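Local coordinates for protein FAD dependent oxidoreductase (Chelativorans sp. BNC1, PDB 6PXS) that oxidises iminodiacetate with the help of a bound FAD cofactor, as an oxidase of the DadA family, at residues A8-A13 with S335-G340; P222-I227 with T264-S269. All blocks are in the same frame, centred on the assembly; numbering follows the deposited sequence.

Interaction 1: A8-A13 with S335-G340. With FAD (flavin-adenine dinucleotide), chain E.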
loop_
_atom_site.group_PDB
_atom_site.type_symbol
_atom_site.label_atom_id
_atom_site.label_comp_id
_atom_site.label_asym_id
_atom_site.label_seq_id
_atom_site.Cartn_x
_atom_site.Cartn_y
_atom_site.Cartn_z
ATOM N N ALA A 8 21.578 -10.315 -0.423
ATOM C CA ALA A 8 20.926 -11.454 -1.057
ATOM C C ALA A 8 20.071 -11.015 -2.234
ATOM O O ALA A 8 18.922 -11.453 -2.375
ATOM C CB ALA A 8 20.069 -12.215 -0.045
ATOM N N GLY A 9 20.612 -10.144 -3.075
ATOM C CA GLY A 9 19.985 -9.835 -4.340
ATOM C C GLY A 9 20.168 -10.971 -5.317
ATOM O O GLY A 9 20.469 -12.110 -4.946
ATOM N N ILE A 10 19.993 -10.650 -6.596
ATOM C CA ILE A 10 20.155 -11.676 -7.615
ATOM C C ILE A 10 21.580 -12.212 -7.602
ATOM O O ILE A 10 21.811 -13.391 -7.893
ATOM C CB ILE A 10 19.773 -11.128 -9.004
ATOM C CG1 ILE A 10 19.775 -12.255 -10.040
ATOM C CG2 ILE A 10 20.737 -10.035 -9.437
ATOM C CD1 ILE A 10 18.746 -13.337 -9.776
ATOM N N LEU A 11 22.555 -11.369 -7.256
ATOM C CA LEU A 11 23.949 -11.794 -7.311
ATOM C C LEU A 11 24.332 -12.592 -6.072
ATOM O O LEU A 11 24.896 -13.687 -6.178
ATOM C CB LEU A 11 24.862 -10.577 -7.472
ATOM C CG LEU A 11 26.346 -10.876 -7.709
ATOM C CD1 LEU A 11 26.541 -11.742 -8.944
ATOM C CD2 LEU A 11 27.136 -9.583 -7.837
ATOM N N GLY A 12 24.040 -12.059 -4.886
ATOM C CA GLY A 12 24.302 -12.808 -3.671
ATOM C C GLY A 12 23.503 -14.093 -3.588
ATOM O O GLY A 12 23.962 -15.078 -3.004
ATOM N N ALA A 13 22.300 -14.105 -4.170
ATOM C CA ALA A 13 21.483 -15.313 -4.145
ATOM C C ALA A 13 22.035 -16.369 -5.093
ATOM O O ALA A 13 22.036 -17.563 -4.769
ATOM C CB ALA A 13 20.036 -14.974 -4.502
ATOM N N SER A 335 22.011 -4.521 -16.222
ATOM C CA SER A 335 22.010 -5.822 -16.882
ATOM C C SER A 335 22.243 -6.945 -15.879
ATOM O O SER A 335 22.728 -8.020 -16.241
ATOM C CB SER A 335 23.065 -5.862 -17.987
ATOM O OG SER A 335 24.339 -5.501 -17.483
ATOM N N GLY A 336 21.894 -6.715 -14.612
ATOM C CA GLY A 336 22.200 -7.693 -13.582
ATOM C C GLY A 336 21.358 -8.949 -13.681
ATOM O O GLY A 336 21.844 -10.051 -13.416
ATOM N N LEU A 337 20.086 -8.807 -14.053
ATOM C CA LEU A 337 19.243 -9.990 -14.183
ATOM C C LEU A 337 19.767 -10.923 -15.268
ATOM O O LEU A 337 19.555 -12.138 -15.198
ATOM C CB LEU A 337 17.799 -9.580 -14.473
ATOM C CG LEU A 337 17.162 -8.642 -13.440
ATOM C CD1 LEU A 337 15.699 -8.410 -13.767
ATOM C CD2 LEU A 337 17.312 -9.187 -12.024
ATOM N N THR A 338 20.461 -10.380 -16.268
ATOM C CA THR A 338 21.087 -11.222 -17.281
ATOM C C THR A 338 22.438 -11.746 -16.806
ATOM O O THR A 338 22.741 -12.932 -16.972
ATOM C CB THR A 338 21.254 -10.440 -18.585
ATOM O OG1 THR A 338 19.975 -9.981 -19.041
ATOM C CG2 THR A 338 21.888 -11.312 -19.656
ATOM N N VAL A 339 23.254 -10.876 -16.209
ATOM C CA VAL A 339 24.597 -11.269 -15.799
ATOM C C VAL A 339 24.590 -11.949 -14.433
ATOM O O VAL A 339 25.380 -12.869 -14.194
ATOM C CB VAL A 339 25.521 -10.038 -15.796
ATOM C CG1 VAL A 339 26.905 -10.407 -15.283
ATOM C CG2 VAL A 339 25.601 -9.433 -17.187
ATOM N N GLY A 340 23.711 -11.517 -13.532
ATOM C CA GLY A 340 23.719 -11.956 -12.156
ATOM C C GLY A 340 23.837 -13.457 -11.973
ATOM O O GLY A 340 24.789 -13.957 -11.363
HETATM P PA FAD E . 20.619 -5.752 -4.961
HETATM O O1A FAD E . 20.240 -4.367 -4.592
HETATM O O2A FAD E . 19.490 -6.561 -5.605
HETATM O O5B FAD E . 21.195 -6.545 -3.735
HETATM C C5B FAD E . 21.821 -5.864 -2.628
HETATM C C4B FAD E . 21.322 -6.475 -1.344
HETATM O O4B FAD E . 22.341 -6.359 -0.323
HETATM C C3B FAD E . 20.065 -5.819 -0.771
HETATM O O3B FAD E . 19.181 -6.804 -0.251
HETATM C C2B FAD E . 20.626 -4.923 0.336
HETATM O O2B FAD E . 19.677 -4.677 1.367
HETATM C C1B FAD E . 21.773 -5.794 0.837
HETATM N N9A FAD E . 22.812 -5.070 1.562
HETATM C C8A FAD E . 23.548 -4.004 1.117
HETATM N N7A FAD E . 24.414 -3.551 1.992
HETATM C C5A FAD E . 24.233 -4.378 3.091
HETATM C C6A FAD E . 24.848 -4.425 4.356
HETATM N N6A FAD E . 25.812 -3.586 4.746
HETATM N N1A FAD E . 24.431 -5.376 5.221
HETATM C C2A FAD E . 23.467 -6.218 4.842
HETATM N N3A FAD E . 22.817 -6.267 3.677
HETATM C C4A FAD E . 23.248 -5.317 2.840
HETATM N N1 FAD E . 18.741 -6.015 -15.374
HETATM C C2 FAD E . 18.522 -6.799 -16.469
HETATM O O2 FAD E . 19.315 -7.688 -16.798
HETATM N N3 FAD E . 17.387 -6.607 -17.238
HETATM C C4 FAD E . 16.407 -5.663 -17.010
HETATM O O4 FAD E . 15.439 -5.584 -17.764
HETATM C C4X FAD E . 16.649 -4.832 -15.846
HETATM N N5 FAD E . 15.773 -3.913 -15.557
HETATM C C5X FAD E . 16.002 -3.119 -14.444
HETATM C C6 FAD E . 15.074 -2.131 -14.122
HETATM C C7 FAD E . 15.255 -1.310 -13.013
HETATM C C7M FAD E . 14.230 -0.254 -12.697
HETATM C C8 FAD E . 16.394 -1.473 -12.210
HETATM C C8M FAD E . 16.621 -0.598 -11.004
HETATM C C9 FAD E . 17.322 -2.459 -12.529
HETATM C C9A FAD E . 17.137 -3.281 -13.636
HETATM N N10 FAD E . 18.059 -4.290 -13.982
HETATM C C10 FAD E . 17.847 -5.083 -15.087
HETATM C "C1'" FAD E . 19.278 -4.502 -13.184
HETATM C "C2'" FAD E . 19.077 -5.470 -12.020
HETATM O "O2'" FAD E . 17.804 -5.256 -11.411
HETATM C "C3'" FAD E . 20.174 -5.234 -10.982
HETATM O "O3'" FAD E . 21.416 -5.040 -11.651
HETATM C "C4'" FAD E . 20.348 -6.370 -9.974
HETATM O "O4'" FAD E . 19.106 -6.594 -9.308
HETATM C "C5'" FAD E . 21.433 -6.056 -8.966
HETATM O "O5'" FAD E . 21.489 -7.111 -7.984
HETATM P P FAD E . 22.429 -6.999 -6.727
HETATM O O1P FAD E . 23.842 -6.634 -7.196
HETATM O O2P FAD E . 22.340 -8.198 -5.855
HETATM O O3P FAD E . 21.837 -5.730 -5.975
#
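With I10 CG1 anti to the backbone N (chi1 -173°), CG2 sits between that N and the carbonyl carbon, and it is CG2 that meets FAD; L337 CG, anti to its carbonyl carbon (chi1 -57°), lies beside the flavin. The two side chains meet where I10 CB and L337 CD2 come within 4.4 Å. A CB on G340 would lie tight against I10 CG2, and L11 CD1 rests 3.7 Å from G340 O. Contact between the two helix starts is therefore apolar and modest, and FAD does much of the joining. I10 CG2 touches FAD O5' at 3.4 Å; L337 CG lies 3.6 Å from FAD N1, with CD2 beside the ribityl C2'. An alanine at L337 would probably open a gap between I10 and the flavin, since CG and both methyls that pack there are gone, and give the ribityl chain more freedom to shift. The polar grip is on the cofactor: T338 N donates to FAD O2 at 3.0 Å, T338 OG1 adds a second bond to that oxygen, and L11 N reaches FAD O2P only weakly. G9 and G12 fit a Rossmann-type GxGxxG pattern, consistent with a dinucleotide-binding turn, G9 CA close against O2P. Each helix thus points its N-terminal end at an oxygen of FAD, a polarity likely to favour negative charge on the pyrophosphate and, in the reduced flavin, around N1 and O2.

Interaction 2: P222-I227 with T264-S269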
loop_
_atom_site.group_PDB
_atom_site.type_symbol
_atom_site.label_atom_id
_atom_site.label_comp_id
_atom_site.label_asym_id
_atom_site.label_seq_id
_atom_site.Cartn_x
_atom_site.Cartn_y
_atom_site.Cartn_z
ATOM N N PRO A 222 24.564 4.331 -6.478
ATOM C CA PRO A 222 23.218 3.972 -6.937
ATOM C C PRO A 222 22.749 4.843 -8.091
ATOM O O PRO A 222 23.028 6.044 -8.148
ATOM C CB PRO A 222 22.352 4.198 -5.692
ATOM C CG PRO A 222 23.062 5.261 -4.941
ATOM C CD PRO A 222 24.531 5.030 -5.181
ATOM N N GLN A 223 22.031 4.217 -9.020
ATOM C CA GLN A 223 21.342 4.912 -10.106
ATOM C C GLN A 223 19.858 4.594 -9.964
ATOM O O GLN A 223 19.414 3.497 -10.319
ATOM C CB GLN A 223 21.874 4.489 -11.473
ATOM C CG GLN A 223 21.273 5.275 -12.636
ATOM C CD GLN A 223 21.646 4.704 -13.993
ATOM O OE1 GLN A 223 21.420 3.526 -14.270
ATOM N NE2 GLN A 223 22.220 5.542 -14.848
ATOM N N LYS A 224 19.096 5.550 -9.440
ATOM C CA LYS A 224 17.669 5.342 -9.243
ATOM C C LYS A 224 16.992 4.971 -10.557
ATOM O O LYS A 224 17.382 5.423 -11.638
ATOM C CB LYS A 224 17.032 6.602 -8.657
ATOM C CG LYS A 224 15.522 6.542 -8.516
ATOM C CD LYS A 224 15.000 7.784 -7.820
ATOM C CE LYS A 224 13.485 7.792 -7.753
ATOM N NZ LYS A 224 12.968 9.033 -7.110
ATOM N N GLY A 225 15.968 4.128 -10.456
ATOM C CA GLY A 225 15.181 3.748 -11.610
ATOM C C GLY A 225 13.729 3.492 -11.262
ATOM O O GLY A 225 13.431 2.686 -10.377
ATOM N N GLN A 226 12.816 4.170 -11.951
ATOM C CA GLN A 226 11.385 3.990 -11.749
ATOM C C GLN A 226 10.819 3.174 -12.903
ATOM O O GLN A 226 11.095 3.469 -14.070
ATOM C CB GLN A 226 10.675 5.341 -11.649
ATOM C CG GLN A 226 11.305 6.291 -10.647
ATOM C CD GLN A 226 10.545 7.595 -10.515
ATOM O OE1 GLN A 226 9.318 7.625 -10.600
ATOM N NE2 GLN A 226 11.274 8.685 -10.311
ATOM N N ILE A 227 10.026 2.157 -12.576
ATOM C CA ILE A 227 9.494 1.220 -13.559
ATOM C C ILE A 227 8.003 1.056 -13.303
ATOM O O ILE A 227 7.580 0.895 -12.154
ATOM C CB ILE A 227 10.222 -0.136 -13.492
ATOM C CG1 ILE A 227 9.730 -1.072 -14.597
ATOM C CG2 ILE A 227 10.037 -0.780 -12.126
ATOM C CD1 ILE A 227 10.598 -2.304 -14.771
ATOM N N THR A 264 13.480 4.608 -15.777
ATOM C CA THR A 264 14.278 5.821 -15.791
ATOM C C THR A 264 15.726 5.496 -15.441
ATOM O O THR A 264 16.041 4.420 -14.929
ATOM C CB THR A 264 13.719 6.846 -14.802
ATOM O OG1 THR A 264 13.778 6.317 -13.471
ATOM C CG2 THR A 264 12.273 7.189 -15.138
ATOM N N ARG A 265 16.615 6.451 -15.722
ATOM C CA ARG A 265 18.049 6.296 -15.451
ATOM C C ARG A 265 18.538 7.614 -14.851
ATOM O O ARG A 265 18.988 8.511 -15.569
ATOM C CB ARG A 265 18.804 5.924 -16.720
ATOM C CG ARG A 265 18.383 4.573 -17.276
ATOM C CD ARG A 265 18.820 4.353 -18.713
ATOM N NE ARG A 265 18.221 3.133 -19.247
ATOM C CZ ARG A 265 18.625 1.902 -18.939
ATOM N NH1 ARG A 265 18.013 0.851 -19.469
ATOM N NH2 ARG A 265 19.638 1.719 -18.100
ATOM N N GLU A 266 18.462 7.708 -13.525
ATOM C CA GLU A 266 18.678 8.961 -12.803
ATOM C C GLU A 266 20.052 8.921 -12.143
ATOM O O GLU A 266 20.229 8.311 -11.086
ATOM C CB GLU A 266 17.566 9.175 -11.781
ATOM C CG GLU A 266 16.172 9.234 -12.400
ATOM C CD GLU A 266 15.067 9.371 -11.368
ATOM O OE1 GLU A 266 14.077 8.614 -11.457
ATOM O OE2 GLU A 266 15.187 10.231 -10.469
ATOM N N ASP A 267 21.024 9.577 -12.771
ATOM C CA ASP A 267 22.362 9.674 -12.205
ATOM C C ASP A 267 22.374 10.636 -11.024
ATOM O O ASP A 267 21.564 11.563 -10.937
ATOM C CB ASP A 267 23.360 10.143 -13.264
ATOM C CG ASP A 267 23.665 9.075 -14.292
ATOM O OD1 ASP A 267 23.845 7.905 -13.893
ATOM O OD2 ASP A 267 23.722 9.405 -15.496
ATOM N N GLY A 268 23.315 10.410 -10.108
ATOM C CA GLY A 268 23.418 11.253 -8.932
ATOM C C GLY A 268 22.145 11.319 -8.121
ATOM O O GLY A 268 21.918 12.304 -7.410
ATOM N N SER A 269 21.302 10.291 -8.211
ATOM C CA SER A 269 20.031 10.288 -7.501
ATOM C C SER A 269 20.184 9.964 -6.024
ATOM O O SER A 269 19.290 10.293 -5.236
ATOM C CB SER A 269 19.081 9.274 -8.141
ATOM O OG SER A 269 19.576 7.957 -7.981
#
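E266 reaches across to Q226 and K224, and the tightly packed part of the contact gathers around its carboxylate. OE1 takes two donors: Q226 NE2, 3.0 Å away on the syn lone pair, and T264 OG1 of its own segment on the anti lone pair. That same T264 hydroxyl accepts Q226 N at 2.8 Å, in a nearly straight bond of 164°, so backbone amide, hydroxyl and carboxylate form a short relay. It can do so because OG1 is held between the backbone N and the carbonyl carbon (chi1 62°). T264 N bonds Q226 O and E266 N bonds K224 O, so the loop after strand 258-261 follows strand 220-231 of the antiparallel sheet without being a regular strand. K224 runs extended beside E266, with K224 CD 3.6 Å from E266 OE2. K224 NZ, 4.2 Å from E266 OE2, is beyond a salt bridge and bonds instead to R274 O. Q226 NE2 has a second partner in T276.

Further on, the type II turn E266-S269, with G268 at positive phi, brings S269 OG to within 2.9 Å of K224 N. Toward solvent the fit is looser. Q223 lies alongside D267, and its NE2 meets D267 OD1 at 3.0 Å from above the carboxylate plane (44° out of it), while R265 CB merely brushes the amide. G225, in the same strand, touches FAD. With two donors on OE1 and a lysine nearby, E266 is probably kept as a carboxylate, which fastens the loop to the strand bordering the cofactor.

Overall arrangement
From the N terminus, strand 3-6 leads into helix 10-20, whose first turn waits more than three hundred residues for its partner. The chain passes through strand 220-231, then strands 251-254 and 258-261, before interaction 2 brings 264-269 back against 222-227 and closes a short, all-strand-and-loop excursion against an inner strand of the antiparallel sheet. Only afterwards does the start of helix 336-352 return to 8-13 in interaction 1, closing the long loop that wholly contains the shorter one; the two do not cross. Interaction 1 joins two helix starts of the FAD-binding core, interaction 2 joins the loop after strand 258-261 to strand 220-231. Their centres lie about 18 Å apart, with FAD reached from both.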